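Local coordinates for protein glycoside hydrolase family 43 (Halothermothrix orenii, PDB 4QQS) that hydrolyses glycosidic bonds with alpha-L-arabinofuranosidase activity, and probably helps to break down xylan and related plant polysaccharides, at residues D17-K22 with E75-N80; R26-A31 with F39-S44; D126-I131 with G196-K201. All coordinates share one frame; numbering follows the deposited sequence.

In the fold
All three contacts belong to a five-bladed beta-propeller. Contacts 2 and 3 are buried; contact 1 is partly so, its outer end being partly exposed. Contacts 1 and 3 pair innermost strands of successive blades, so the strands run nearly parallel and side chains do most of the joining. Contact 2 is a hairpin within the first blade, farther from the chain's centre, held by backbone hydrogen bonds and aromatic rings packed against aliphatic side chains. Contacts 1 and 2 share a sheet, since 17-22 pairs with 26-31. A carboxylate-imidazole hydrogen bond ties contact 1 to contact 3, and one sodium-bound water belongs to both. Both hold residues predicted to serve catalysis; contact 3 is the most central.

Contact 1: residues D17-K22 with E75-N80; sequences DPYVLK and EVIFYN. With NA (sodium ion), chain D.
Strands 17-22 and 75-79 run nearly parallel, 13° apart, with axes 6.9 Å from each other, and no backbone-to-backbone hydrogen bond crosses between them. This is the geometry of two inner strands in neighbouring blades of the five-bladed beta-propeller, where side chains bridge the seam. Tyr19 carries the contact. Its CG lies anti to the backbone N, which lays the ring across the backbone at Glu75 and Val76. Glu75 CB sits over one face of that ring, 3.8 Å from the centroid, a CH-pi contact. The phenol OH donates to Val76 O at 2.8 Å, approaching from above the carbonyl plane, 53° out of it, rather than along a lone pair. One residue pair further on, Leu21 CD2 packs against Val76 CG1 at 4.1 Å, the two side chains crossing at about a right angle.

Beyond CG, Glu75 is extended, and its carboxylate passes the CD2-CE2 side of the Tyr19 ring, above its plane and tilted 28° to it, with Glu75 OE1 3.2 Å from Tyr19 CE2. Its two oxygens have separate tasks. OE1 accepts a hydrogen bond from His128, which would probably steady the rotation of the group, while OE2 reaches into the central channel to a sodium ion. His256 and four waters complete that site. Asp17, the predicted proton acceptor, lies near the beginning of its strand, its OD1 hydrogen-bonded to Thr32. Of the six sodium ligands, Glu75 OE2 is the carboxylate one, and it lies 2.1 Å from the metal.

Contact 2: residues R26-A31 with F39-S44; sequences RYYLYA and FKVWES
Strands 26-31 and 39-44 form an antiparallel beta hairpin, their directions 155° apart, in the first blade of the propeller. Tyr27-Ser44 and Leu29-Trp42 are hydrogen-bonded pairs; in the second, Leu29 N meets Trp42 O at 2.8 Å and a nearly straight 172°. Tyr28-Glu43 and Tyr30-Val41 are the non-hydrogen-bonded pairs between and beyond them.

On the face bearing Tyr28, Tyr30, Val41 and Glu43, the main bump is Val41 CG2. Anti to the backbone N, it fills the hollow between two tyrosines, lying over one face of the Tyr30 ring, 4.0 Å from its centroid, and touching Tyr28 CB at 4.2 Å. Glu43, fully stretched as far as its carboxylate, lies alongside the Tyr28 ring. Arg26 curls at its second and third torsions to bring NH2 2.9 Å from Glu43 OE2, a salt bridge in which the guanidinium and carboxylate planes stand nearly perpendicular. Glu43 OE1 has other partners, Lys53 and a water that also meets Tyr28 OH.

On the opposite face the Trp42 indole is the broad element. Leu29 CD2 nestles beside its six-membered ring, 3.7 Å from CE3, and Ala31 CB lies 4.0 Å from Trp42 CZ3. The pairing loosens at this end: Ala31 N and Lys40 O are buried without a partner in the model.

The hairpin occupies the middle of its four-stranded blade, between strands 16-23 and 51-58, while Tyr30 reaches across to Pro74 and Val76 on strand 72-79 of the next blade.

Contact 3: residues D126-I131 with G196-K201; sequences DAHIFI and GPFVIK
His128 lies in the seam between strands 126-131 and 196-201, innermost strands of the third and fourth propeller blades, which run 7° apart with axes 6.6 Å distant. Its CB touches Pro197 O at 3.4 Å, and CG anti to the backbone N swings the imidazole over the opposite backbone. Phe198 CA lies above the ring centre, 3.7 Å from the centroid. ND1 is hydrogen-bonded to Glu75, while CE1 rests over one face of the Phe198 ring, 3.4 Å from Phe198 CD2. His128 CD2 faces Val199 N at 3.6 Å, and at the tip NE2 donates weakly to a water that donates to Val199 O. An alanine here would remove the imidazole and would probably loosen both the hold on Glu75, a sodium ligand, and the packing against Phe198. On either side of His128, Val199 CG1 sits over the Phe130 ring centre, and Gly196 N donates to Asp126 OD2 at 2.9 Å, joining Asp126, predicted to modulate the pKa of the predicted proton donor Glu195, to the residue after Glu195. Outward, the strands pair with 137-143 and 205-212, while Ile129 packs on Ile77 of strand 72-79 and Phe198 on Val259 of strand 257-261.

Contact 1: residues D17-K22 with E75-N80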
loop_
_atom_site.group_PDB
_atom_site.type_symbol
_atom_site.label_atom_id
_atom_site.label_comp_id
_atom_site.label_asym_id
_atom_site.label_seq_id
_atom_site.Cartn_x
_atom_site.Cartn_y
_atom_site.Cartn_z
ATOM N N ASP A 17 -1.269 0.143 6.825
ATOM C CA ASP A 17 -1.027 -0.234 5.444
ATOM C C ASP A 17 -2.221 -1.001 4.856
ATOM O O ASP A 17 -2.102 -2.140 4.414
ATOM C CB ASP A 17 0.277 -1.028 5.336
ATOM C CG ASP A 17 1.415 -0.398 6.135
ATOM O OD1 ASP A 17 2.156 -1.160 6.806
ATOM O OD2 ASP A 17 1.561 0.837 6.095
ATOM N N PRO A 18 -3.398 -0.374 4.851
ATOM C CA PRO A 18 -4.602 -1.103 4.434
ATOM C C PRO A 18 -4.717 -1.282 2.927
ATOM O O PRO A 18 -4.776 -0.300 2.196
ATOM C CB PRO A 18 -5.727 -0.208 4.948
ATOM C CG PRO A 18 -5.157 1.165 4.899
ATOM C CD PRO A 18 -3.729 0.978 5.334
ATOM N N TYR A 19 -4.805 -2.526 2.490
ATOM C CA TYR A 19 -4.934 -2.837 1.076
ATOM C C TYR A 19 -6.287 -3.487 0.851
ATOM O O TYR A 19 -6.560 -4.517 1.444
ATOM C CB TYR A 19 -3.814 -3.784 0.633
ATOM C CG TYR A 19 -3.921 -4.096 -0.836
ATOM C CD1 TYR A 19 -4.790 -5.075 -1.276
ATOM C CD2 TYR A 19 -3.205 -3.394 -1.776
ATOM C CE1 TYR A 19 -4.938 -5.366 -2.599
ATOM C CE2 TYR A 19 -3.333 -3.697 -3.136
ATOM C CZ TYR A 19 -4.212 -4.688 -3.525
ATOM O OH TYR A 19 -4.386 -5.030 -4.844
ATOM N N VAL A 20 -7.113 -2.917 -0.028
ATOM C CA VAL A 20 -8.415 -3.484 -0.339
ATOM C C VAL A 20 -8.458 -3.987 -1.759
ATOM O O VAL A 20 -8.117 -3.259 -2.690
ATOM C CB VAL A 20 -9.557 -2.490 -0.100
ATOM C CG1 VAL A 20 -10.887 -3.051 -0.596
ATOM C CG2 VAL A 20 -9.626 -2.137 1.372
ATOM N N LEU A 21 -8.919 -5.225 -1.904
ATOM C CA LEU A 21 -9.257 -5.801 -3.196
ATOM C C LEU A 21 -10.752 -6.056 -3.265
ATOM O O LEU A 21 -11.345 -6.641 -2.373
ATOM C CB LEU A 21 -8.519 -7.117 -3.418
ATOM C CG LEU A 21 -8.767 -7.742 -4.796
ATOM C CD1 LEU A 21 -8.296 -6.826 -5.944
ATOM C CD2 LEU A 21 -8.095 -9.090 -4.881
ATOM N N LYS A 22 -11.365 -5.585 -4.341
ATOM C CA LYS A 22 -12.751 -5.928 -4.661
ATOM C C LYS A 22 -12.773 -7.150 -5.564
ATOM O O LYS A 22 -12.078 -7.176 -6.573
ATOM C CB LYS A 22 -13.445 -4.758 -5.354
ATOM C CG LYS A 22 -14.940 -4.982 -5.526
ATOM C CD LYS A 22 -15.623 -3.845 -6.235
ATOM C CE LYS A 22 -17.104 -4.106 -6.335
ATOM N NZ LYS A 22 -17.821 -3.029 -7.076
ATOM N N GLU A 75 -0.318 -7.142 -0.069
ATOM C CA GLU A 75 -1.193 -6.714 -1.155
ATOM C C GLU A 75 -1.600 -7.940 -1.937
ATOM O O GLU A 75 -0.798 -8.853 -2.114
ATOM C CB GLU A 75 -0.501 -5.740 -2.080
ATOM C CG GLU A 75 -0.085 -4.456 -1.434
ATOM C CD GLU A 75 0.083 -3.333 -2.477
ATOM O OE1 GLU A 75 -0.202 -3.546 -3.670
ATOM O OE2 GLU A 75 0.511 -2.229 -2.116
ATOM N N VAL A 76 -2.846 -7.948 -2.400
ATOM C CA VAL A 76 -3.420 -9.099 -3.073
ATOM C C VAL A 76 -4.057 -8.709 -4.404
ATOM O O VAL A 76 -4.890 -7.807 -4.450
ATOM C CB VAL A 76 -4.472 -9.768 -2.168
ATOM C CG1 VAL A 76 -5.103 -10.961 -2.856
ATOM C CG2 VAL A 76 -3.842 -10.195 -0.846
ATOM N N ILE A 77 -3.655 -9.398 -5.472
ATOM C CA ILE A 77 -4.262 -9.227 -6.790
ATOM C C ILE A 77 -4.940 -10.515 -7.235
ATOM O O ILE A 77 -4.603 -11.594 -6.766
ATOM C CB ILE A 77 -3.231 -8.791 -7.870
ATOM C CG1 ILE A 77 -2.162 -9.860 -8.107
ATOM C CG2 ILE A 77 -2.600 -7.467 -7.469
ATOM C CD1 ILE A 77 -1.231 -9.560 -9.270
ATOM N N PHE A 78 -5.914 -10.375 -8.126
ATOM C CA PHE A 78 -6.530 -11.510 -8.799
ATOM C C PHE A 78 -5.957 -11.563 -10.211
ATOM O O PHE A 78 -6.187 -10.652 -11.007
ATOM C CB PHE A 78 -8.042 -11.351 -8.819
ATOM C CG PHE A 78 -8.759 -12.519 -9.417
ATOM C CD1 PHE A 78 -8.829 -13.718 -8.742
ATOM C CD2 PHE A 78 -9.371 -12.415 -10.656
ATOM C CE1 PHE A 78 -9.493 -14.789 -9.291
ATOM C CE2 PHE A 78 -10.035 -13.489 -11.203
ATOM C CZ PHE A 78 -10.089 -14.671 -10.516
ATOM N N TYR A 79 -5.180 -12.610 -10.496
ATOM C CA TYR A 79 -4.358 -12.695 -11.712
ATOM C C TYR A 79 -4.286 -14.143 -12.096
ATOM O O TYR A 79 -4.060 -14.978 -11.236
ATOM C CB TYR A 79 -2.943 -12.163 -11.421
ATOM C CG TYR A 79 -1.927 -12.210 -12.558
ATOM C CD1 TYR A 79 -1.964 -11.276 -13.588
ATOM C CD2 TYR A 79 -0.905 -13.152 -12.571
ATOM C CE1 TYR A 79 -1.024 -11.289 -14.599
ATOM C CE2 TYR A 79 0.035 -13.174 -13.595
ATOM C CZ TYR A 79 -0.030 -12.237 -14.605
ATOM O OH TYR A 79 0.902 -12.224 -15.621
ATOM N N ASN A 80 -4.497 -14.441 -13.377
ATOM C CA ASN A 80 -4.516 -15.813 -13.864
ATOM C C ASN A 80 -5.443 -16.686 -13.016
ATOM O O ASN A 80 -5.108 -17.809 -12.633
ATOM C CB ASN A 80 -3.100 -16.376 -13.910
ATOM C CG ASN A 80 -2.263 -15.786 -15.047
ATOM O OD1 ASN A 80 -2.779 -15.146 -15.967
ATOM N ND2 ASN A 80 -0.960 -16.017 -14.987
HETATM NA NA NA D . 1.037 -1.049 -0.477
HETATM O O HOH W 1 0.306 1.436 -0.708
HETATM O O HOH W 2 -0.830 -1.677 0.407
HETATM O O HOH W 3 3.067 -0.475 -1.565
HETATM O O HOH W 4 2.412 -2.729 0.105
#

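Contact 2: residues R26-A31 with F39-S44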
loop_
_atom_site.group_PDB
_atom_site.type_symbol
_atom_site.label_atom_id
_atom_site.label_comp_id
_atom_site.label_asym_id
_atom_site.label_seq_id
_atom_site.Cartn_x
_atom_site.Cartn_y
_atom_site.Cartn_z
ATOM N N ARG A 26 -17.549 -8.365 -3.281
ATOM C CA ARG A 26 -17.105 -8.316 -1.903
ATOM C C ARG A 26 -15.755 -7.607 -1.869
ATOM O O ARG A 26 -15.005 -7.620 -2.847
ATOM C CB ARG A 26 -16.966 -9.726 -1.329
ATOM C CG ARG A 26 -18.189 -10.607 -1.471
ATOM C CD ARG A 26 -19.369 -10.070 -0.723
ATOM N NE ARG A 26 -19.096 -9.865 0.694
ATOM C CZ ARG A 26 -20.034 -9.647 1.613
ATOM N NH1 ARG A 26 -21.324 -9.622 1.275
ATOM N NH2 ARG A 26 -19.675 -9.458 2.877
ATOM N N TYR A 27 -15.471 -6.993 -0.730
ATOM C CA TYR A 27 -14.212 -6.319 -0.484
ATOM C C TYR A 27 -13.428 -7.052 0.576
ATOM O O TYR A 27 -13.974 -7.457 1.595
ATOM C CB TYR A 27 -14.462 -4.889 -0.026
ATOM C CG TYR A 27 -15.177 -4.042 -1.046
ATOM C CD1 TYR A 27 -16.558 -3.993 -1.091
ATOM C CD2 TYR A 27 -14.464 -3.307 -1.979
ATOM C CE1 TYR A 27 -17.221 -3.218 -2.026
ATOM C CE2 TYR A 27 -15.103 -2.515 -2.915
ATOM C CZ TYR A 27 -16.490 -2.482 -2.940
ATOM O OH TYR A 27 -17.180 -1.704 -3.847
ATOM N N TYR A 28 -12.130 -7.166 0.324
ATOM C CA TYR A 28 -11.202 -7.851 1.217
ATOM C C TYR A 28 -10.086 -6.891 1.564
ATOM O O TYR A 28 -9.400 -6.387 0.676
ATOM C CB TYR A 28 -10.643 -9.114 0.555
ATOM C CG TYR A 28 -11.757 -10.045 0.168
ATOM C CD1 TYR A 28 -12.281 -10.938 1.087
ATOM C CD2 TYR A 28 -12.331 -9.997 -1.097
ATOM C CE1 TYR A 28 -13.321 -11.778 0.755
ATOM C CE2 TYR A 28 -13.383 -10.824 -1.441
ATOM C CZ TYR A 28 -13.876 -11.720 -0.513
ATOM O OH TYR A 28 -14.925 -12.558 -0.862
ATOM N N LEU A 29 -9.956 -6.611 2.856
ATOM C CA LEU A 29 -8.934 -5.741 3.386
ATOM C C LEU A 29 -7.859 -6.582 4.040
ATOM O O LEU A 29 -8.153 -7.405 4.897
ATOM C CB LEU A 29 -9.562 -4.814 4.430
ATOM C CG LEU A 29 -8.624 -4.115 5.423
ATOM C CD1 LEU A 29 -7.908 -3.047 4.695
ATOM C CD2 LEU A 29 -9.364 -3.538 6.603
ATOM N N TYR A 30 -6.614 -6.361 3.632
ATOM C CA TYR A 30 -5.443 -7.004 4.205
ATOM C C TYR A 30 -4.575 -5.886 4.756
ATOM O O TYR A 30 -4.468 -4.839 4.132
ATOM C CB TYR A 30 -4.667 -7.784 3.135
ATOM C CG TYR A 30 -5.513 -8.722 2.302
ATOM C CD1 TYR A 30 -6.200 -8.261 1.191
ATOM C CD2 TYR A 30 -5.636 -10.063 2.628
ATOM C CE1 TYR A 30 -6.974 -9.096 0.423
ATOM C CE2 TYR A 30 -6.414 -10.915 1.854
ATOM C CZ TYR A 30 -7.084 -10.415 0.752
ATOM O OH TYR A 30 -7.871 -11.210 -0.043
ATOM N N ALA A 31 -3.938 -6.084 5.901
ATOM C CA ALA A 31 -3.165 -5.016 6.517
ATOM C C ALA A 31 -2.026 -5.565 7.340
ATOM O O ALA A 31 -2.063 -6.710 7.799
ATOM C CB ALA A 31 -4.061 -4.140 7.402
ATOM N N PHE A 39 -0.840 -11.965 8.304
ATOM C CA PHE A 39 -1.753 -10.893 7.938
ATOM C C PHE A 39 -3.193 -11.293 8.096
ATOM O O PHE A 39 -3.639 -12.289 7.522
ATOM C CB PHE A 39 -1.495 -10.436 6.493
ATOM C CG PHE A 39 -0.060 -10.094 6.253
ATOM C CD1 PHE A 39 0.464 -8.914 6.750
ATOM C CD2 PHE A 39 0.775 -10.970 5.584
ATOM C CE1 PHE A 39 1.798 -8.621 6.592
ATOM C CE2 PHE A 39 2.119 -10.691 5.425
ATOM C CZ PHE A 39 2.631 -9.512 5.927
ATOM N N LYS A 40 -3.914 -10.467 8.843
ATOM C CA LYS A 40 -5.354 -10.563 8.950
ATOM C C LYS A 40 -6.035 -10.060 7.686
ATOM O O LYS A 40 -5.507 -9.230 6.939
ATOM C CB LYS A 40 -5.842 -9.745 10.145
ATOM C CG LYS A 40 -5.444 -10.335 11.486
ATOM C CD LYS A 40 -5.810 -9.445 12.652
ATOM C CE LYS A 40 -5.635 -10.185 13.969
ATOM N NZ LYS A 40 -5.759 -9.302 15.154
ATOM N N VAL A 41 -7.237 -10.580 7.479
ATOM C CA VAL A 41 -8.143 -10.147 6.427
ATOM C C VAL A 41 -9.505 -9.824 7.042
ATOM O O VAL A 41 -9.968 -10.522 7.944
ATOM C CB VAL A 41 -8.253 -11.196 5.288
ATOM C CG1 VAL A 41 -8.743 -12.544 5.806
ATOM C CG2 VAL A 41 -9.109 -10.675 4.139
ATOM N N TRP A 42 -10.104 -8.738 6.555
ATOM C CA TRP A 42 -11.452 -8.331 6.910
ATOM C C TRP A 42 -12.275 -8.286 5.625
ATOM O O TRP A 42 -11.752 -7.995 4.542
ATOM C CB TRP A 42 -11.468 -6.945 7.554
ATOM C CG TRP A 42 -10.734 -6.781 8.854
ATOM C CD1 TRP A 42 -11.305 -6.667 10.088
ATOM C CD2 TRP A 42 -9.313 -6.675 9.065
ATOM N NE1 TRP A 42 -10.340 -6.487 11.045
ATOM C CE2 TRP A 42 -9.110 -6.488 10.450
ATOM C CE3 TRP A 42 -8.195 -6.691 8.221
ATOM C CZ2 TRP A 42 -7.848 -6.336 11.010
ATOM C CZ3 TRP A 42 -6.941 -6.531 8.790
ATOM C CH2 TRP A 42 -6.781 -6.358 10.164
ATOM N N GLU A 43 -13.571 -8.543 5.751
ATOM C CA GLU A 43 -14.465 -8.545 4.608
ATOM C C GLU A 43 -15.578 -7.514 4.787
ATOM O O GLU A 43 -16.051 -7.280 5.910
ATOM C CB GLU A 43 -15.066 -9.936 4.421
ATOM C CG GLU A 43 -15.857 -10.088 3.139
ATOM C CD GLU A 43 -16.516 -11.444 3.003
ATOM O OE1 GLU A 43 -15.864 -12.456 3.311
ATOM O OE2 GLU A 43 -17.689 -11.493 2.581
ATOM N N SER A 44 -16.020 -6.919 3.676
ATOM C CA SER A 44 -17.129 -5.967 3.674
ATOM C C SER A 44 -17.908 -6.066 2.373
ATOM O O SER A 44 -17.331 -6.317 1.323
ATOM C CB SER A 44 -16.572 -4.547 3.787
ATOM O OG SER A 44 -17.589 -3.570 3.674
HETATM O O HOH W 5 -15.923 -14.169 1.097
#

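Contact 3: residues D126-I131 with G196-K201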
loop_
_atom_site.group_PDB
_atom_site.type_symbol
_atom_site.label_atom_id
_atom_site.label_comp_id
_atom_site.label_asym_id
_atom_site.label_seq_id
_atom_site.Cartn_x
_atom_site.Cartn_y
_atom_site.Cartn_z
ATOM N N ASP A 126 7.070 -3.172 0.851
ATOM C CA ASP A 126 6.027 -2.404 0.181
ATOM C C ASP A 126 5.864 -2.751 -1.296
ATOM O O ASP A 126 5.531 -1.893 -2.115
ATOM C CB ASP A 126 6.218 -0.890 0.347
ATOM C CG ASP A 126 5.811 -0.370 1.711
ATOM O OD1 ASP A 126 5.307 -1.144 2.539
ATOM O OD2 ASP A 126 6.009 0.843 1.952
ATOM N N ALA A 127 6.011 -4.026 -1.636
ATOM C CA ALA A 127 5.729 -4.457 -2.992
ATOM C C ALA A 127 4.287 -4.157 -3.399
ATOM O O ALA A 127 3.343 -4.297 -2.616
ATOM C CB ALA A 127 5.993 -5.933 -3.152
ATOM N N HIS A 128 4.146 -3.777 -4.660
ATOM C CA HIS A 128 2.868 -3.473 -5.267
ATOM C C HIS A 128 2.943 -3.950 -6.711
ATOM O O HIS A 128 3.766 -3.476 -7.471
ATOM C CB HIS A 128 2.611 -1.971 -5.223
ATOM C CG HIS A 128 1.425 -1.554 -6.024
ATOM N ND1 HIS A 128 0.135 -1.816 -5.632
ATOM C CD2 HIS A 128 1.335 -0.921 -7.222
ATOM C CE1 HIS A 128 -0.698 -1.369 -6.561
ATOM N NE2 HIS A 128 0.002 -0.815 -7.530
ATOM N N ILE A 129 2.095 -4.899 -7.081
ATOM C CA ILE A 129 2.059 -5.391 -8.448
ATOM C C ILE A 129 0.911 -4.722 -9.187
ATOM O O ILE A 129 -0.239 -4.795 -8.762
ATOM C CB ILE A 129 1.942 -6.940 -8.517
ATOM C CG1 ILE A 129 3.167 -7.595 -7.873
ATOM C CG2 ILE A 129 1.808 -7.394 -9.976
ATOM C CD1 ILE A 129 3.090 -9.118 -7.760
ATOM N N PHE A 130 1.255 -4.063 -10.284
ATOM C CA PHE A 130 0.333 -3.392 -11.191
ATOM C C PHE A 130 0.271 -4.179 -12.487
ATOM O O PHE A 130 1.297 -4.406 -13.117
ATOM C CB PHE A 130 0.847 -1.970 -11.464
ATOM C CG PHE A 130 0.135 -1.267 -12.592
ATOM C CD1 PHE A 130 -1.176 -0.848 -12.462
ATOM C CD2 PHE A 130 0.779 -1.037 -13.789
ATOM C CE1 PHE A 130 -1.824 -0.206 -13.515
ATOM C CE2 PHE A 130 0.144 -0.407 -14.823
ATOM C CZ PHE A 130 -1.159 0.009 -14.690
ATOM N N ILE A 131 -0.932 -4.596 -12.872
ATOM C CA ILE A 131 -1.142 -5.270 -14.137
ATOM C C ILE A 131 -1.716 -4.242 -15.120
ATOM O O ILE A 131 -2.816 -3.726 -14.921
ATOM C CB ILE A 131 -2.100 -6.485 -13.997
ATOM C CG1 ILE A 131 -1.643 -7.436 -12.880
ATOM C CG2 ILE A 131 -2.211 -7.222 -15.321
ATOM C CD1 ILE A 131 -0.255 -7.979 -13.033
ATOM N N GLY A 196 5.153 2.924 0.176
ATOM C CA GLY A 196 3.760 2.639 -0.100
ATOM C C GLY A 196 3.229 2.998 -1.478
ATOM O O GLY A 196 2.141 3.570 -1.591
ATOM N N PRO A 197 3.928 2.616 -2.552
ATOM C CA PRO A 197 3.391 2.901 -3.892
ATOM C C PRO A 197 2.076 2.179 -4.182
ATOM O O PRO A 197 1.898 1.025 -3.782
ATOM C CB PRO A 197 4.488 2.383 -4.830
ATOM C CG PRO A 197 5.199 1.326 -4.027
ATOM C CD PRO A 197 5.192 1.859 -2.608
ATOM N N PHE A 198 1.211 2.845 -4.931
ATOM C CA PHE A 198 0.002 2.234 -5.472
ATOM C C PHE A 198 -0.284 2.925 -6.805
ATOM O O PHE A 198 -0.359 4.139 -6.836
ATOM C CB PHE A 198 -1.198 2.392 -4.518
ATOM C CG PHE A 198 -2.374 1.538 -4.918
ATOM C CD1 PHE A 198 -3.179 1.890 -5.980
ATOM C CD2 PHE A 198 -2.628 0.325 -4.277
ATOM C CE1 PHE A 198 -4.228 1.074 -6.381
ATOM C CE2 PHE A 198 -3.691 -0.472 -4.678
ATOM C CZ PHE A 198 -4.463 -0.099 -5.727
ATOM N N VAL A 199 -0.435 2.161 -7.882
ATOM C CA VAL A 199 -0.556 2.728 -9.225
ATOM C C VAL A 199 -1.956 2.517 -9.808
ATOM O O VAL A 199 -2.504 1.413 -9.770
ATOM C CB VAL A 199 0.519 2.125 -10.159
ATOM C CG1 VAL A 199 0.347 2.598 -11.612
ATOM C CG2 VAL A 199 1.907 2.494 -9.637
ATOM N N ILE A 200 -2.519 3.589 -10.360
ATOM C CA ILE A 200 -3.759 3.534 -11.136
ATOM C C ILE A 200 -3.518 4.183 -12.494
ATOM O O ILE A 200 -2.611 4.987 -12.677
ATOM C CB ILE A 200 -4.958 4.187 -10.390
ATOM C CG1 ILE A 200 -4.704 5.672 -10.114
ATOM C CG2 ILE A 200 -5.252 3.407 -9.116
ATOM C CD1 ILE A 200 -5.851 6.373 -9.388
ATOM N N LYS A 201 -4.360 3.821 -13.448
ATOM C CA LYS A 201 -4.266 4.340 -14.806
ATOM C C LYS A 201 -5.509 5.167 -15.095
ATOM O O LYS A 201 -6.617 4.803 -14.693
ATOM C CB LYS A 201 -4.133 3.181 -15.806
ATOM C CG LYS A 201 -3.718 3.596 -17.213
ATOM C CD LYS A 201 -3.542 2.383 -18.110
ATOM C CE LYS A 201 -2.941 2.733 -19.455
ATOM N NZ LYS A 201 -2.688 1.513 -20.264
HETATM O O HOH W 3 3.067 -0.475 -1.565
HETATM O O HOH W 6 -2.050 -1.260 -9.321
#